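Local structure of TqaL (Neurospora crassa, 7EEH) at residues A205-M215 against T249-L259. The protein belongs to the 2OG-Fe dioxygenase family of the cupin clan and binds an iron ion. The protein carries 1 engineered substitution. Sequence-based numbering, arbitrary orientation.
Sequences ANSAVTFMHDM and TENKHSLSPVL. With FE (Fe (III) ion), chain H.
F211 and H213 pair antiparallel with S254 and K252 in the smaller sheet of this double-stranded beta-helix (cupin) fold, where strand 209-213 runs between 252-255 and 231-236. Backbone bonds tie the hydrogen-bonded pairs F211–S254 and H213–K252 in both directions. On their face, H213 NE2 lies 3.0 Å from S254 OG in a hydrogen bond that either group could donate, met at the edge of the imidazole; S254 OG sits between its own backbone N and carbonyl carbon (chi1 67°), directed at that ring. The F211 ring presents an edge to S256 CB. The other face carries T210, M212, L255 and H253. H253 directs its imidazole away from strand 209-213 and binds the iron through NE2 at 2.1 Å, beside H184 and D186. Crossing N251, the selenomethionine M212 bends at chi3 (49°) and brings CE against the side-chain amide, whose OD1 accepts from R232 and whose ND2 donates to V247.

Beyond the strand, S256 OG donates to N206 O at 2.9 Å. The same hydroxyl accepts from V209 N at 3.0 Å, nearly straight at 174°. L259 N reaches S207 OG at 3.2 Å, and a water bridges N206 O and P257 O. At the far end the extended K252 chain brings NZ 3.0 Å from M215 O, approaching above the carbonyl plane; NZ also bonds E217 O. The iron ligand H253 thus stands between two residues bonded in both directions to strand 209-213, while its own backbone bonds to H184; this pairing sets the position from which its ring reaches the metal.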
ATOM      1  N   ALA B 205      35.344   5.885  -4.582  1.00 54.67           N
ATOM      2  CA  ALA B 205      36.019   5.540  -5.822  1.00 55.62           C
ATOM      3  C   ALA B 205      35.155   4.553  -6.609  1.00 49.99           C
ATOM      4  O   ALA B 205      34.033   4.213  -6.223  1.00 47.81           O
ATOM      5  CB  ALA B 205      37.409   4.985  -5.527  1.00 53.00           C
ATOM      6  N   ASN B 206      35.639   4.119  -7.763  0.63 46.58           N
ATOM      7  CA  ASN B 206      34.934   3.046  -8.451  0.63 41.80           C
ATOM      8  C   ASN B 206      35.515   1.719  -7.971  0.63 40.43           C
ATOM      9  O   ASN B 206      36.229   1.000  -8.673  0.63 40.84           O
ATOM     10  CB  ASN B 206      34.988   3.234  -9.957  0.63 41.36           C
ATOM     11  CG  ASN B 206      33.701   3.840 -10.494  0.63 39.62           C
ATOM     12  OD1 ASN B 206      33.036   4.599  -9.788  0.63 37.25           O
ATOM     13  ND2 ASN B 206      33.335   3.499 -11.727  0.63 36.30           N
ATOM     14  N   SER B 207      35.212   1.438  -6.703  1.00 37.86           N
ATOM     15  CA  SER B 207      35.579   0.187  -6.054  1.00 38.87           C
ATOM     16  C   SER B 207      34.423  -0.817  -6.126  1.00 32.75           C
ATOM     17  O   SER B 207      33.285  -0.500  -5.764  1.00 33.20           O
ATOM     18  CB  SER B 207      35.994   0.479  -4.607  1.00 38.69           C
ATOM     19  OG  SER B 207      35.682  -0.566  -3.711  1.00 39.23           O
ATOM     20  N   ALA B 208      34.728  -2.009  -6.628  1.00 29.07           N
ATOM     21  CA  ALA B 208      33.753  -3.096  -6.774  1.00 29.42           C
ATOM     22  C   ALA B 208      32.486  -2.633  -7.499  1.00 25.75           C
ATOM     23  O   ALA B 208      31.364  -2.838  -7.038  1.00 25.65           O
ATOM     24  CB  ALA B 208      33.419  -3.704  -5.414  1.00 27.87           C
ATOM     25  N   VAL B 209      32.679  -2.004  -8.659  1.00 29.80           N
ATOM     26  CA  VAL B 209      31.584  -1.516  -9.493  1.00 28.69           C
ATOM     27  C   VAL B 209      31.280  -2.567 -10.550  1.00 28.05           C
ATOM     28  O   VAL B 209      32.199  -3.086 -11.192  1.00 26.64           O
ATOM     29  CB  VAL B 209      31.935  -0.166 -10.145  1.00 29.08           C
ATOM     30  CG1 VAL B 209      30.961   0.165 -11.266  1.00 31.89           C
ATOM     31  CG2 VAL B 209      31.928   0.945  -9.098  1.00 30.61           C
ATOM     32  N   THR B 210      29.996  -2.884 -10.735  1.00 26.11           N
ATOM     33  CA  THR B 210      29.570  -3.813 -11.780  1.00 24.41           C
ATOM     34  C   THR B 210      29.095  -2.998 -12.974  1.00 27.41           C
ATOM     35  O   THR B 210      28.174  -2.180 -12.841  1.00 25.92           O
ATOM     36  CB  THR B 210      28.459  -4.745 -11.290  1.00 26.16           C
ATOM     37  OG1 THR B 210      28.855  -5.374 -10.062  1.00 22.73           O
ATOM     38  CG2 THR B 210      28.121  -5.822 -12.339  1.00 21.70           C
ATOM     39  N   PHE B 211      29.753  -3.184 -14.117  1.00 27.02           N
ATOM     40  CA  PHE B 211      29.315  -2.628 -15.391  1.00 29.00           C
ATOM     41  C   PHE B 211      28.562  -3.695 -16.166  1.00 27.59           C
ATOM     42  O   PHE B 211      28.938  -4.865 -16.147  1.00 25.12           O
ATOM     43  CB  PHE B 211      30.504  -2.137 -16.224  1.00 28.45           C
ATOM     44  CG  PHE B 211      31.332  -1.104 -15.533  1.00 28.38           C
ATOM     45  CD1 PHE B 211      30.976   0.229 -15.589  1.00 33.05           C
ATOM     46  CD2 PHE B 211      32.452  -1.468 -14.802  1.00 39.23           C
ATOM     47  CE1 PHE B 211      31.725   1.195 -14.938  1.00 35.53           C
ATOM     48  CE2 PHE B 211      33.214  -0.507 -14.143  1.00 39.42           C
ATOM     49  CZ  PHE B 211      32.845   0.829 -14.215  1.00 36.32           C
HETATM   50  N   MSE B 212      27.503  -3.295 -16.851  1.00 29.19           N
HETATM   51  CA  MSE B 212      26.894  -4.216 -17.786  1.00 28.04           C
HETATM   52  C   MSE B 212      26.948  -3.623 -19.173  1.00 26.40           C
HETATM   53  O   MSE B 212      26.776  -2.414 -19.353  1.00 27.69           O
HETATM   54  CB  MSE B 212      25.474  -4.538 -17.381  1.00 28.20           C
HETATM   55  CG  MSE B 212      25.410  -5.342 -16.083  1.00 34.83           C
HETATM   56 SE   MSE B 212      23.594  -5.194 -15.481  1.00 57.51          SE
HETATM   57  CE  MSE B 212      22.783  -5.656 -17.146  1.00 37.93           C
ATOM     58  N   HIS B 213      27.189  -4.495 -20.143  1.00 26.03           N
ATOM     59  CA  HIS B 213      27.486  -4.105 -21.508  1.00 26.78           C
ATOM     60  C   HIS B 213      26.528  -4.833 -22.435  1.00 30.97           C
ATOM     61  O   HIS B 213      25.990  -5.890 -22.093  1.00 31.77           O
ATOM     62  CB  HIS B 213      28.940  -4.438 -21.880  1.00 29.48           C
ATOM     63  CG  HIS B 213      29.917  -4.269 -20.755  1.00 29.09           C
ATOM     64  ND1 HIS B 213      30.560  -3.079 -20.498  1.00 30.21           N
ATOM     65  CD2 HIS B 213      30.361  -5.144 -19.820  1.00 27.75           C
ATOM     66  CE1 HIS B 213      31.362  -3.227 -19.459  1.00 28.70           C
ATOM     67  NE2 HIS B 213      31.255  -4.470 -19.024  1.00 28.72           N
ATOM     68  N   ASP B 214      26.304  -4.255 -23.612  1.00 33.60           N
ATOM     69  CA  ASP B 214      25.560  -4.980 -24.630  1.00 35.53           C
ATOM     70  C   ASP B 214      26.455  -6.064 -25.231  1.00 33.32           C
ATOM     71  O   ASP B 214      27.648  -6.157 -24.934  1.00 32.03           O
ATOM     72  CB  ASP B 214      25.005  -4.021 -25.697  1.00 40.00           C
ATOM     73  CG  ASP B 214      26.093  -3.313 -26.491  1.00 39.09           C
ATOM     74  OD1 ASP B 214      26.995  -3.985 -27.021  1.00 42.34           O
ATOM     75  OD2 ASP B 214      26.028  -2.072 -26.618  1.00 44.81           O
HETATM   76  N   MSE B 215      25.857  -6.921 -26.039  1.00 32.90           N
HETATM   77  CA  MSE B 215      26.554  -8.098 -26.596  1.00 36.86           C
HETATM   78  C   MSE B 215      27.669  -7.730 -27.574  1.00 36.10           C
HETATM   79  O   MSE B 215      28.416  -8.590 -27.911  1.00 39.09           O
HETATM   80  CB  MSE B 215      25.548  -9.090 -27.172  1.00 36.83           C
HETATM   81  CG  MSE B 215      24.470  -9.447 -26.199  1.00 35.40           C
HETATM   82 SE   MSE B 215      25.176 -10.416 -24.705  1.00 45.00          SE
HETATM   83  CE  MSE B 215      25.787 -12.019 -25.495  1.00 37.23           C
ATOM     84  N   THR B 249      22.319 -14.183 -20.515  1.00 26.26           N
ATOM     85  CA  THR B 249      22.430 -14.453 -21.938  1.00 22.89           C
ATOM     86  C   THR B 249      22.263 -13.210 -22.801  1.00 28.57           C
ATOM     87  O   THR B 249      22.546 -13.265 -24.001  1.00 27.18           O
ATOM     88  CB  THR B 249      21.380 -15.487 -22.352  1.00 24.90           C
ATOM     89  OG1 THR B 249      20.112 -15.096 -21.820  1.00 24.21           O
ATOM     90  CG2 THR B 249      21.732 -16.862 -21.809  1.00 21.05           C
ATOM     91  N   GLU B 250      21.820 -12.096 -22.234  1.00 24.00           N
ATOM     92  CA  GLU B 250      21.550 -10.907 -23.036  1.00 29.41           C
ATOM     93  C   GLU B 250      22.364  -9.703 -22.604  1.00 28.95           C
ATOM     94  O   GLU B 250      22.230  -8.637 -23.213  1.00 35.22           O
ATOM     95  CB  GLU B 250      20.051 -10.570 -22.999  1.00 28.24           C
ATOM     96  CG  GLU B 250      19.195 -11.721 -23.476  1.00 27.14           C
ATOM     97  CD  GLU B 250      17.736 -11.526 -23.162  1.00 26.87           C
ATOM     98  OE1 GLU B 250      17.329 -10.356 -22.990  1.00 26.92           O
ATOM     99  OE2 GLU B 250      17.018 -12.545 -23.060  1.00 28.11           O
ATOM    100  N   ASN B 251      23.199  -9.849 -21.574  1.00 27.27           N
ATOM    101  CA  ASN B 251      24.115  -8.829 -21.078  1.00 30.82           C
ATOM    102  C   ASN B 251      25.481  -9.460 -20.905  1.00 26.92           C
ATOM    103  O   ASN B 251      25.592 -10.669 -20.703  1.00 29.00           O
ATOM    104  CB  ASN B 251      23.731  -8.271 -19.704  1.00 32.81           C
ATOM    105  CG  ASN B 251      22.358  -7.678 -19.669  1.00 34.57           C
ATOM    106  OD1 ASN B 251      22.178  -6.510 -20.000  1.00 36.99           O
ATOM    107  ND2 ASN B 251      21.373  -8.470 -19.237  1.00 24.89           N
ATOM    108  N   LYS B 252      26.522  -8.669 -21.114  1.00 26.91           N
ATOM    109  CA  LYS B 252      27.848  -9.028 -20.646  1.00 27.80           C
ATOM    110  C   LYS B 252      28.093  -8.158 -19.432  1.00 27.38           C
ATOM    111  O   LYS B 252      27.420  -7.134 -19.255  1.00 26.15           O
ATOM    112  CB  LYS B 252      28.938  -8.812 -21.714  1.00 25.25           C
ATOM    113  CG  LYS B 252      28.964  -9.829 -22.832  1.00 28.65           C
ATOM    114  CD  LYS B 252      29.928  -9.496 -23.969  1.00 34.48           C
ATOM    115  CE  LYS B 252      29.761 -10.478 -25.142  1.00 39.46           C
ATOM    116  NZ  LYS B 252      30.539 -10.095 -26.367  1.00 38.03           N
ATOM    117  N   HIS B 253      29.026  -8.568 -18.575  1.00 21.71           N
ATOM    118  CA  HIS B 253      29.292  -7.751 -17.404  1.00 22.91           C
ATOM    119  C   HIS B 253      30.760  -7.851 -17.017  1.00 27.79           C
ATOM    120  O   HIS B 253      31.503  -8.698 -17.508  1.00 28.55           O
ATOM    121  CB  HIS B 253      28.378  -8.133 -16.230  1.00 22.30           C
ATOM    122  CG  HIS B 253      28.499  -9.558 -15.802  1.00 25.40           C
ATOM    123  ND1 HIS B 253      27.843 -10.593 -16.443  1.00 25.65           N
ATOM    124  CD2 HIS B 253      29.194 -10.125 -14.784  1.00 25.68           C
ATOM    125  CE1 HIS B 253      28.129 -11.730 -15.836  1.00 26.31           C
ATOM    126  NE2 HIS B 253      28.951 -11.475 -14.832  1.00 26.08           N
ATOM    127  N   SER B 254      31.170  -6.943 -16.140  1.00 24.56           N
ATOM    128  CA  SER B 254      32.532  -6.893 -15.636  1.00 30.62           C
ATOM    129  C   SER B 254      32.503  -6.206 -14.280  1.00 29.27           C
ATOM    130  O   SER B 254      31.604  -5.412 -13.992  1.00 28.79           O
ATOM    131  CB  SER B 254      33.469  -6.171 -16.615  1.00 32.12           C
ATOM    132  OG  SER B 254      33.158  -4.795 -16.715  1.00 31.76           O
ATOM    133  N   LEU B 255      33.481  -6.535 -13.438  1.00 27.18           N
ATOM    134  CA  LEU B 255      33.547  -6.030 -12.075  1.00 31.28           C
ATOM    135  C   LEU B 255      34.907  -5.387 -11.847  1.00 36.27           C
ATOM    136  O   LEU B 255      35.936  -5.932 -12.255  1.00 39.07           O
ATOM    137  CB  LEU B 255      33.296  -7.166 -11.057  1.00 30.31           C
ATOM    138  CG  LEU B 255      33.335  -6.892  -9.541  1.00 33.68           C
ATOM    139  CD1 LEU B 255      32.278  -5.872  -9.084  1.00 28.62           C
ATOM    140  CD2 LEU B 255      33.208  -8.192  -8.731  1.00 31.02           C
ATOM    141  N   SER B 256      34.909  -4.222 -11.224  1.00 33.94           N
ATOM    142  CA  SER B 256      36.173  -3.561 -10.943  1.00 36.20           C
ATOM    143  C   SER B 256      36.705  -4.012  -9.591  1.00 37.07           C
ATOM    144  O   SER B 256      35.937  -4.455  -8.734  1.00 30.20           O
ATOM    145  CB  SER B 256      35.990  -2.045 -10.969  1.00 35.76           C
ATOM    146  OG  SER B 256      35.395  -1.583  -9.774  1.00 34.16           O
ATOM    147  N   PRO B 257      38.020  -3.924  -9.365  1.00 39.82           N
ATOM    148  CA  PRO B 257      38.587  -4.418  -8.101  1.00 33.52           C
ATOM    149  C   PRO B 257      38.073  -3.651  -6.893  1.00 35.54           C
ATOM    150  O   PRO B 257      37.763  -2.460  -6.967  1.00 35.62           O
ATOM    151  CB  PRO B 257      40.097  -4.201  -8.277  1.00 34.21           C
ATOM    152  CG  PRO B 257      40.300  -4.072  -9.748  1.00 41.29           C
ATOM    153  CD  PRO B 257      39.064  -3.435 -10.282  1.00 38.24           C
ATOM    154  N   VAL B 258      38.009  -4.347  -5.757  1.00 34.71           N
ATOM    155  CA  VAL B 258      37.802  -3.662  -4.489  1.00 36.52           C
ATOM    156  C   VAL B 258      38.989  -2.753  -4.219  1.00 37.66           C
ATOM    157  O   VAL B 258      40.149  -3.161  -4.354  1.00 39.96           O
ATOM    158  CB  VAL B 258      37.617  -4.673  -3.350  1.00 37.97           C
ATOM    159  CG1 VAL B 258      37.434  -3.943  -2.028  1.00 37.30           C
ATOM    160  CG2 VAL B 258      36.437  -5.569  -3.628  1.00 36.30           C
ATOM    161  N   LEU B 259      38.703  -1.511  -3.833  1.00 38.96           N
ATOM    162  CA  LEU B 259      39.739  -0.561  -3.447  1.00 41.64           C
ATOM    163  C   LEU B 259      39.690  -0.332  -1.946  1.00 41.13           C
ATOM    164  O   LEU B 259      38.612  -0.070  -1.398  1.00 38.32           O
ATOM    165  CB  LEU B 259      39.566   0.776  -4.178  1.00 40.46           C
ATOM    166  CG  LEU B 259      39.819   0.757  -5.682  1.00 41.44           C
ATOM    167  CD1 LEU B 259      39.457   2.102  -6.287  1.00 43.91           C
ATOM    168  CD2 LEU B 259      41.254   0.392  -5.995  1.00 41.73           C
TER
HETATM  169 FE    FE H 402      30.217 -12.822 -13.748  1.00 24.32          FE
HETATM  170  O   HOH W   1      38.334  -0.676  -8.967  1.00 41.75           O
HETATM  171  O   HOH W   2      31.709 -14.358 -12.970  1.00 27.33           O